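Local coordinates for TRAP dicarboxylate ABC transporter, substrate-binding protein (PDB 4OVQ) that binds beta-D-glucuronate as the periplasmic solute-binding component of a TRAP transporter, probably handing the sugar acid on for uptake, at residues Asn86-Pro91 and Leu230-Cys235; Pro137-Asp142 and Glu234-Asn239. One frame throughout, in Å; residues are numbered along the deposited sequence.

Interaction 1: residues Asn86-Pro91 and Leu230-Cys235; sequences NFNLGP and LIIPEC. With BDP (beta-D-glucopyranuronic acid), chain C.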
ATOM      1  N   ASN A  86      -7.589   4.428  -5.936  1.00  7.60           N
ATOM      2  CA  ASN A  86      -7.239   3.730  -4.718  1.00  7.56           C
ATOM      3  C   ASN A  86      -5.733   3.496  -4.799  1.00  6.71           C
ATOM      4  O   ASN A  86      -5.271   2.643  -5.555  1.00  7.46           O
ATOM      5  CB  ASN A  86      -8.025   2.412  -4.604  1.00  6.95           C
ATOM      6  CG  ASN A  86      -7.343   1.375  -3.714  1.00  8.93           C
ATOM      7  OD1 ASN A  86      -7.344   0.183  -4.018  1.00  8.45           O
ATOM      8  ND2 ASN A  86      -6.741   1.827  -2.630  1.00  7.82           N
ATOM      9  N   PHE A  87      -4.993   4.276  -4.035  1.00  6.40           N
ATOM     10  CA  PHE A  87      -3.553   4.239  -4.035  1.00  6.32           C
ATOM     11  C   PHE A  87      -2.990   3.697  -2.703  1.00  6.02           C
ATOM     12  O   PHE A  87      -3.337   4.158  -1.600  1.00  7.77           O
ATOM     13  CB  PHE A  87      -2.958   5.632  -4.303  1.00  6.76           C
ATOM     14  CG  PHE A  87      -3.304   6.201  -5.635  1.00  6.64           C
ATOM     15  CD1 PHE A  87      -3.311   5.400  -6.760  1.00  9.28           C
ATOM     16  CD2 PHE A  87      -3.610   7.553  -5.742  1.00  8.98           C
ATOM     17  CE1 PHE A  87      -3.638   5.928  -8.002  1.00  9.98           C
ATOM     18  CE2 PHE A  87      -3.928   8.106  -6.963  1.00  8.89           C
ATOM     19  CZ  PHE A  87      -3.936   7.296  -8.089  1.00 10.82           C
ATOM     20  N   ASN A  88      -2.063   2.755  -2.835  1.00  7.67           N
ATOM     21  CA  ASN A  88      -1.180   2.405  -1.719  1.00  7.08           C
ATOM     22  C   ASN A  88      -0.287   3.604  -1.402  1.00  5.74           C
ATOM     23  O   ASN A  88       0.172   4.296  -2.317  1.00  6.95           O
ATOM     24  CB  ASN A  88      -0.304   1.260  -2.173  1.00  6.12           C
ATOM     25  CG  ASN A  88       0.518   0.631  -1.055  1.00  8.56           C
ATOM     26  OD1 ASN A  88       1.696   0.980  -0.867  1.00  6.84           O
ATOM     27  ND2 ASN A  88      -0.048  -0.363  -0.387  1.00  8.90           N
ATOM     28  N   LEU A  89      -0.017   3.876  -0.133  1.00  8.18           N
ATOM     29  CA  LEU A  89       0.813   5.052   0.185  1.00  9.15           C
ATOM     30  C   LEU A  89       2.289   4.903  -0.166  1.00  7.16           C
ATOM     31  O   LEU A  89       2.999   5.893  -0.242  1.00  9.24           O
ATOM     32  CB  LEU A  89       0.631   5.492   1.641  1.00  9.55           C
ATOM     33  CG  LEU A  89      -0.351   6.661   1.740  1.00  9.81           C
ATOM     34  CD1 LEU A  89      -1.752   6.290   1.328  1.00 10.01           C
ATOM     35  CD2 LEU A  89      -0.337   7.265   3.155  1.00 17.73           C
ATOM     36  N   GLY A  90       2.741   3.672  -0.408  1.00  7.64           N
ATOM     37  CA  GLY A  90       4.126   3.426  -0.790  1.00  7.86           C
ATOM     38  C   GLY A  90       4.624   4.288  -1.931  1.00  7.11           C
ATOM     39  O   GLY A  90       5.585   5.035  -1.806  1.00  8.02           O
ATOM     40  N   PRO A  91       3.964   4.214  -3.077  1.00  6.97           N
ATOM     41  CA  PRO A  91       4.357   5.040  -4.236  1.00  6.28           C
ATOM     42  C   PRO A  91       3.975   6.521  -4.126  1.00  6.25           C
ATOM     43  O   PRO A  91       4.447   7.329  -4.932  1.00 10.82           O
ATOM     44  CB  PRO A  91       3.642   4.353  -5.407  1.00 10.16           C
ATOM     45  CG  PRO A  91       3.230   2.996  -4.878  1.00 17.94           C
ATOM     46  CD  PRO A  91       2.964   3.206  -3.438  1.00  8.56           C
ATOM     47  N   LEU A 230       6.829  -4.163   6.453  1.00 13.01           N
ATOM     48  CA  LEU A 230       6.139  -2.932   6.082  1.00 12.63           C
ATOM     49  C   LEU A 230       4.653  -3.112   6.359  1.00 11.02           C
ATOM     50  O   LEU A 230       4.083  -4.181   6.022  1.00 16.10           O
ATOM     51  CB  LEU A 230       6.359  -2.626   4.597  1.00 11.42           C
ATOM     52  CG  LEU A 230       7.753  -2.090   4.219  1.00 10.91           C
ATOM     53  CD1 LEU A 230       7.998  -2.157   2.708  1.00 10.62           C
ATOM     54  CD2 LEU A 230       7.930  -0.670   4.732  1.00 12.94           C
ATOM     55  N   ILE A 231       4.037  -2.075   6.947  1.00 11.65           N
ATOM     56  CA  ILE A 231       2.604  -2.036   7.174  1.00 11.67           C
ATOM     57  C   ILE A 231       2.148  -0.674   6.644  1.00 14.94           C
ATOM     58  O   ILE A 231       2.267   0.351   7.300  1.00 14.26           O
ATOM     59  CB  ILE A 231       2.284  -2.221   8.673  1.00 15.91           C
ATOM     60  CG1 ILE A 231       2.823  -3.561   9.140  1.00 15.00           C
ATOM     61  CG2 ILE A 231       0.791  -2.149   8.908  1.00 17.18           C
ATOM     62  CD1 ILE A 231       2.649  -3.797  10.666  1.00 21.90           C
ATOM     63  N   ILE A 232       1.698  -0.685   5.387  1.00 12.37           N
ATOM     64  CA  ILE A 232       1.420   0.521   4.624  1.00  9.09           C
ATOM     65  C   ILE A 232      -0.084   0.593   4.335  1.00  8.81           C
ATOM     66  O   ILE A 232      -0.642  -0.365   3.800  1.00 10.49           O
ATOM     67  CB  ILE A 232       2.209   0.473   3.294  1.00  9.23           C
ATOM     68  CG1 ILE A 232       3.704   0.299   3.562  1.00 12.01           C
ATOM     69  CG2 ILE A 232       1.935   1.707   2.487  1.00  8.22           C
ATOM     70  CD1 ILE A 232       4.548   0.221   2.299  1.00 10.57           C
ATOM     71  N   PRO A 233      -0.730   1.715   4.670  1.00  8.87           N
ATOM     72  CA  PRO A 233      -2.160   1.839   4.394  1.00  9.24           C
ATOM     73  C   PRO A 233      -2.382   2.259   2.950  1.00  9.56           C
ATOM     74  O   PRO A 233      -1.443   2.671   2.240  1.00  9.00           O
ATOM     75  CB  PRO A 233      -2.590   2.980   5.320  1.00 10.41           C
ATOM     76  CG  PRO A 233      -1.390   3.853   5.408  1.00  9.91           C
ATOM     77  CD  PRO A 233      -0.224   2.892   5.403  1.00 11.40           C
ATOM     78  N   GLU A 234      -3.625   2.182   2.515  1.00  9.46           N
ATOM     79  CA  GLU A 234      -3.991   2.746   1.241  1.00  7.32           C
ATOM     80  C   GLU A 234      -5.058   3.770   1.471  1.00  7.38           C
ATOM     81  O   GLU A 234      -5.587   3.909   2.574  1.00  8.09           O
ATOM     82  CB  GLU A 234      -4.472   1.656   0.271  1.00  7.01           C
ATOM     83  CG  GLU A 234      -3.598   0.400   0.273  1.00  7.07           C
ATOM     84  CD  GLU A 234      -3.642  -0.360  -1.019  1.00  6.71           C
ATOM     85  OE1 GLU A 234      -4.639  -0.220  -1.755  1.00  9.42           O
ATOM     86  OE2 GLU A 234      -2.663  -1.102  -1.249  1.00  7.95           O
ATOM     87  N   CYS A 235      -5.383   4.505   0.429  1.00  7.04           N
ATOM     88  CA  CYS A 235      -6.466   5.441   0.517  1.00  7.68           C
ATOM     89  C   CYS A 235      -7.368   5.373  -0.719  1.00  8.39           C
ATOM     90  O   CYS A 235      -6.976   4.833  -1.760  1.00  9.84           O
ATOM     91  CB  CYS A 235      -5.918   6.854   0.703  1.00 12.35           C
ATOM     92  SG  CYS A 235      -5.054   7.478  -0.776  1.00 11.62           S
TER
HETATM   93  C1  BDP C 402      -0.115  -4.137  -2.987  1.00  7.53           C
HETATM   94  C2  BDP C 402      -0.841  -2.820  -3.087  1.00  6.68           C
HETATM   95  C3  BDP C 402      -0.790  -2.404  -4.492  1.00  5.36           C
HETATM   96  C4  BDP C 402       0.626  -2.263  -4.940  1.00  6.15           C
HETATM   97  C5  BDP C 402       1.370  -3.564  -4.749  1.00  7.19           C
HETATM   98  C6  BDP C 402       2.853  -3.475  -5.142  1.00  6.28           C
HETATM   99  O2  BDP C 402      -2.232  -3.108  -2.716  1.00  7.35           O
HETATM  100  O3  BDP C 402      -1.364  -1.044  -4.505  1.00  6.19           O
HETATM  101  O4  BDP C 402       0.665  -1.856  -6.372  1.00  6.66           O
HETATM  102  O5  BDP C 402       1.287  -4.009  -3.402  1.00  6.88           O
HETATM  103  O6A BDP C 402       3.185  -2.743  -6.121  1.00  8.44           O
HETATM  104  O1  BDP C 402      -0.069  -4.639  -1.683  1.00  7.09           O
HETATM  105  O6B BDP C 402       3.598  -4.279  -4.531  1.00  7.81           O
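Part of the glucuronate pocket is formed by Asn88 and Glu234, a non-hydrogen-bonded pair of two antiparallel strands whose side chains leave the sheet on the face turned to the sugar. Glu234 reaches out extended and accepts the sugar hydroxyl O2 at OE2 (2.5 Å). Glu234 OE2 also takes Asn88 ND2 at 2.9 Å on its anti side, the amide standing almost perpendicular to the carboxylate (87°). Glu234 OE1 receives Asn86 ND2 at 3.1 Å, likewise from the anti side; three donors thus fix the carboxylate's rotation. Asn86 ND2 also gives an almost straight bond (173°) to Cys235 O, 3.1 Å away, while Asn86 OD1 is engaged by Asn38. Asn88 does double duty. With CG anti to the backbone N (chi1 -171°), its amide lies beside the turn that follows, where Asn88 OD1 caps the next helix by accepting from Gly90 N at 2.9 Å; Ile232 CG2 packs against Asn88 OD1 at 3.4 Å. Backbone bonds join Phe87 and Cys235 in both directions, and Leu89 N extends the pairing past the strand end by bonding Pro233 O at 3.0 Å. On the face away from the sugar, Leu89 CD1 rests 4.1 Å from Cys235 SG. Beneath that face Phe87 packs on helix 70-79 and Pro233 on helix 111-118, while strand 135-141 flanks the other edge of strand 234-239.

Interaction 2: residues Pro137-Asp142 and Glu234-Asn239; sequences PLAWYD and ECICIN. With BDP (beta-D-glucopyranuronic acid), chain C.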
ATOM      1  N   PRO A 137      -6.846  12.583   0.347  1.00 11.78           N
ATOM      2  CA  PRO A 137      -7.383  11.290   0.798  1.00 10.79           C
ATOM      3  C   PRO A 137      -8.764  11.450   1.431  1.00 13.37           C
ATOM      4  O   PRO A 137      -9.006  12.412   2.148  1.00 16.40           O
ATOM      5  CB  PRO A 137      -6.359  10.822   1.829  1.00 13.57           C
ATOM      6  CG  PRO A 137      -5.884  12.133   2.414  1.00 11.53           C
ATOM      7  CD  PRO A 137      -5.816  13.102   1.276  1.00 12.21           C
ATOM      8  N   LEU A 138      -9.662  10.551   1.080  1.00  7.80           N
ATOM      9  CA  LEU A 138     -11.048  10.539   1.534  1.00  8.01           C
ATOM     10  C   LEU A 138     -11.335   9.464   2.565  1.00  9.19           C
ATOM     11  O   LEU A 138     -12.238   9.637   3.375  1.00 10.28           O
ATOM     12  CB  LEU A 138     -11.986  10.316   0.357  1.00  9.29           C
ATOM     13  CG  LEU A 138     -11.944  11.374  -0.741  1.00  8.66           C
ATOM     14  CD1 LEU A 138     -12.802  10.883  -1.909  1.00 10.41           C
ATOM     15  CD2 LEU A 138     -12.445  12.737  -0.242  1.00 14.37           C
ATOM     16  N   ALA A 139     -10.578   8.376   2.558  1.00  8.11           N
ATOM     17  CA  ALA A 139     -10.729   7.290   3.507  1.00  8.40           C
ATOM     18  C   ALA A 139      -9.535   6.377   3.403  1.00  8.62           C
ATOM     19  O   ALA A 139      -8.828   6.397   2.386  1.00  9.68           O
ATOM     20  CB  ALA A 139     -12.008   6.524   3.241  1.00  8.37           C
ATOM     21  N   TRP A 140      -9.302   5.584   4.441  1.00  8.64           N
ATOM     22  CA  TRP A 140      -8.183   4.686   4.502  1.00  8.59           C
ATOM     23  C   TRP A 140      -8.619   3.202   4.306  1.00  8.54           C
ATOM     24  O   TRP A 140      -9.569   2.703   4.936  1.00 10.14           O
ATOM     25  CB  TRP A 140      -7.462   4.794   5.858  1.00 11.28           C
ATOM     26  CG  TRP A 140      -6.995   6.160   6.244  1.00  9.35           C
ATOM     27  CD1 TRP A 140      -7.434   6.894   7.312  1.00 11.65           C
ATOM     28  CD2 TRP A 140      -5.988   6.948   5.604  1.00 11.38           C
ATOM     29  NE1 TRP A 140      -6.783   8.096   7.354  1.00 16.32           N
ATOM     30  CE2 TRP A 140      -5.870   8.148   6.333  1.00 17.33           C
ATOM     31  CE3 TRP A 140      -5.165   6.761   4.486  1.00 10.63           C
ATOM     32  CZ2 TRP A 140      -4.986   9.164   5.967  1.00 13.39           C
ATOM     33  CZ3 TRP A 140      -4.272   7.777   4.142  1.00  8.63           C
ATOM     34  CH2 TRP A 140      -4.201   8.959   4.880  1.00 13.40           C
ATOM     35  N   TYR A 141      -7.873   2.488   3.477  1.00  8.20           N
ATOM     36  CA  TYR A 141      -8.066   1.062   3.273  1.00  8.31           C
ATOM     37  C   TYR A 141      -6.950   0.261   3.929  1.00 12.09           C
ATOM     38  O   TYR A 141      -5.809   0.743   4.043  1.00  9.63           O
ATOM     39  CB  TYR A 141      -8.003   0.753   1.773  1.00  8.95           C
ATOM     40  CG  TYR A 141      -9.245   0.943   0.937  1.00  8.38           C
ATOM     41  CD1 TYR A 141     -10.436   1.462   1.442  1.00  8.04           C
ATOM     42  CD2 TYR A 141      -9.213   0.555  -0.400  1.00  7.20           C
ATOM     43  CE1 TYR A 141     -11.553   1.603   0.616  1.00 10.39           C
ATOM     44  CE2 TYR A 141     -10.306   0.683  -1.219  1.00 10.24           C
ATOM     45  CZ  TYR A 141     -11.466   1.194  -0.716  1.00  9.01           C
ATOM     46  OH  TYR A 141     -12.553   1.307  -1.563  1.00 12.23           O
ATOM     47  N   ASP A 142      -7.260  -0.968   4.346  1.00  9.50           N
ATOM     48  CA  ASP A 142      -6.297  -1.929   4.893  1.00  9.98           C
ATOM     49  C   ASP A 142      -5.582  -2.644   3.758  1.00 10.91           C
ATOM     50  O   ASP A 142      -6.206  -3.048   2.760  1.00 12.40           O
ATOM     51  CB  ASP A 142      -7.104  -2.962   5.707  1.00 13.84           C
ATOM     52  CG  ASP A 142      -6.271  -3.734   6.715  1.00 16.47           C
ATOM     53  OD1 ASP A 142      -5.028  -3.781   6.635  1.00 16.44           O
ATOM     54  OD2 ASP A 142      -6.895  -4.314   7.636  1.00 18.81           O
ATOM     55  N   GLU A 234      -3.625   2.182   2.515  1.00  9.46           N
ATOM     56  CA  GLU A 234      -3.991   2.746   1.241  1.00  7.32           C
ATOM     57  C   GLU A 234      -5.058   3.770   1.471  1.00  7.38           C
ATOM     58  O   GLU A 234      -5.587   3.909   2.574  1.00  8.09           O
ATOM     59  CB  GLU A 234      -4.472   1.656   0.271  1.00  7.01           C
ATOM     60  CG  GLU A 234      -3.598   0.400   0.273  1.00  7.07           C
ATOM     61  CD  GLU A 234      -3.642  -0.360  -1.019  1.00  6.71           C
ATOM     62  OE1 GLU A 234      -4.639  -0.220  -1.755  1.00  9.42           O
ATOM     63  OE2 GLU A 234      -2.663  -1.102  -1.249  1.00  7.95           O
ATOM     64  N   CYS A 235      -5.383   4.505   0.429  1.00  7.04           N
ATOM     65  CA  CYS A 235      -6.466   5.441   0.517  1.00  7.68           C
ATOM     66  C   CYS A 235      -7.368   5.373  -0.719  1.00  8.39           C
ATOM     67  O   CYS A 235      -6.976   4.833  -1.760  1.00  9.84           O
ATOM     68  CB  CYS A 235      -5.918   6.854   0.703  1.00 12.35           C
ATOM     69  SG  CYS A 235      -5.054   7.478  -0.776  1.00 11.62           S
ATOM     70  N   ILE A 236      -8.550   5.934  -0.585  1.00  6.86           N
ATOM     71  CA  ILE A 236      -9.333   6.426  -1.687  1.00  6.92           C
ATOM     72  C   ILE A 236      -8.906   7.882  -1.836  1.00  6.66           C
ATOM     73  O   ILE A 236      -9.048   8.636  -0.853  1.00  8.94           O
ATOM     74  CB  ILE A 236     -10.863   6.336  -1.398  1.00  8.39           C
ATOM     75  CG1 ILE A 236     -11.293   4.907  -1.030  1.00  9.27           C
ATOM     76  CG2 ILE A 236     -11.673   6.875  -2.588  1.00  9.13           C
ATOM     77  CD1 ILE A 236     -12.763   4.769  -0.734  1.00  8.67           C
ATOM     78  N   CYS A 237      -8.403   8.261  -3.024  1.00 10.05           N
ATOM     79  CA  CYS A 237      -7.679   9.522  -3.378  1.00 18.56           C
ATOM     80  C   CYS A 237      -8.607  10.265  -4.364  1.00 11.49           C
ATOM     81  O   CYS A 237      -9.199   9.633  -5.242  1.00 11.14           O
ATOM     82  CB  CYS A 237      -6.235   9.281  -4.075  1.00  6.20           C
ATOM     83  SG  CYS A 237      -5.218  10.661  -4.087  1.00 24.33           S
ATOM     84  N   ILE A 238      -8.752  11.577  -4.217  1.00  8.87           N
ATOM     85  CA  ILE A 238      -9.394  12.398  -5.261  1.00 10.85           C
ATOM     86  C   ILE A 238      -8.499  13.595  -5.579  1.00  8.87           C
ATOM     87  O   ILE A 238      -7.878  14.203  -4.699  1.00 10.15           O
ATOM     88  CB  ILE A 238     -10.845  12.888  -4.861  1.00 11.60           C
ATOM     89  CG1 ILE A 238     -11.578  13.548  -6.049  1.00 10.79           C
ATOM     90  CG2 ILE A 238     -10.807  13.793  -3.643  1.00 15.07           C
ATOM     91  CD1 ILE A 238     -13.076  13.756  -5.834  1.00 12.18           C
ATOM     92  N   ASN A 239      -8.490  13.961  -6.860  1.00 11.68           N
ATOM     93  CA  ASN A 239      -7.874  15.196  -7.298  1.00 10.27           C
ATOM     94  C   ASN A 239      -8.483  16.358  -6.520  1.00  9.76           C
ATOM     95  O   ASN A 239      -9.709  16.496  -6.471  1.00 11.09           O
ATOM     96  CB  ASN A 239      -8.118  15.347  -8.787  1.00 10.81           C
ATOM     97  CG  ASN A 239      -7.716  16.680  -9.286  1.00 13.67           C
ATOM     98  OD1 ASN A 239      -8.536  17.614  -9.334  1.00 14.97           O
ATOM     99  ND2 ASN A 239      -6.438  16.814  -9.610  1.00 13.00           N
TER
HETATM  100  C1  BDP C 402      -0.115  -4.137  -2.987  1.00  7.53           C
HETATM  101  C2  BDP C 402      -0.841  -2.820  -3.087  1.00  6.68           C
HETATM  102  C3  BDP C 402      -0.790  -2.404  -4.492  1.00  5.36           C
HETATM  103  C4  BDP C 402       0.626  -2.263  -4.940  1.00  6.15           C
HETATM  104  C5  BDP C 402       1.370  -3.564  -4.749  1.00  7.19           C
HETATM  105  C6  BDP C 402       2.853  -3.475  -5.142  1.00  6.28           C
HETATM  106  O2  BDP C 402      -2.232  -3.108  -2.716  1.00  7.35           O
HETATM  107  O3  BDP C 402      -1.364  -1.044  -4.505  1.00  6.19           O
HETATM  108  O4  BDP C 402       0.665  -1.856  -6.372  1.00  6.66           O
HETATM  109  O5  BDP C 402       1.287  -4.009  -3.402  1.00  6.88           O
HETATM  110  O6A BDP C 402       3.185  -2.743  -6.121  1.00  8.44           O
HETATM  111  O1  BDP C 402      -0.069  -4.639  -1.683  1.00  7.09           O
HETATM  112  O6B BDP C 402       3.598  -4.279  -4.531  1.00  7.81           O
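Tyr141 and Ile236 cross obliquely on one face of the sheet, the methyl CD1 of the isoleucine lying 3.6 Å from Tyr141 CE1 and its CG1 nearly as close. Tyr141 is turned this way because CG sits beside its backbone N, opposite the carbonyl carbon (chi1 -83°), and the ring then extends toward Ile236 beside strand 234-239, with Tyr141 OH hydrogen-bonded to Ser261 on helix 248-282. At the root of the ring, Tyr141 CB meets Glu234 CB at 3.9 Å. Replacing Tyr141 with an alanine would probably open a gap beside Ile236 CD1 and leave the Ser261 hydroxyl without this partner. Trp140 projects to the other face, where Glu234 O lies at the edge of the Trp140 ring, in its plane, 3.5 Å from Trp140 CE3, and Cys235 CB is 3.9 Å from Trp140 CE3. Pro137 CB reaches Cys235 CB on this face too. These strands are antiparallel neighbours at one side of the five-stranded sheet, whose order matches the type II periplasmic binding protein fold. Tyr141 and Glu234 exchange two backbone bonds, but farther along the register slips: Leu138 and Ala139 together lie opposite Ile236, a beta bulge in which Leu138 takes a helix-like backbone (psi -27°). Leu138 N bonds Ile236 O at 2.8 Å and Ile236 N bonds Ala139 O at 3.0 Å, whereas the buried Ala139 N has no partner in the model. The bulge turns the Leu138 side chain toward the neighbouring strand, and both its methyls press on Ile238 CG2 from one side, Leu138 CD2 at 3.9 Å; Leu255 and Ala258 of helix 248-282 also touch this leucine.

Overall arrangement
From the N terminus, residues 86-91 come first, ending strand 84-88 and starting the helix behind it; residues 137-142 follow on edge strand 135-141, and both pair with the later strand 234-239. Interaction 1 closes a loop of 138 residues, and the 91-residue loop of interaction 2 starts inside it. Both end on the same strand, sharing Glu234 and Cys235. Strand 234-239 is thereby inserted between 84-88 and 135-141, arriving from strand 223-230 of the other mixed sheet through the short connection 231-233, so the chain passes from one sheet to the other close to the sugar. The contacts touch directly where Phe87 CD2 packs on Cys237 CB (3.6 Å) and Leu89 meets Trp140.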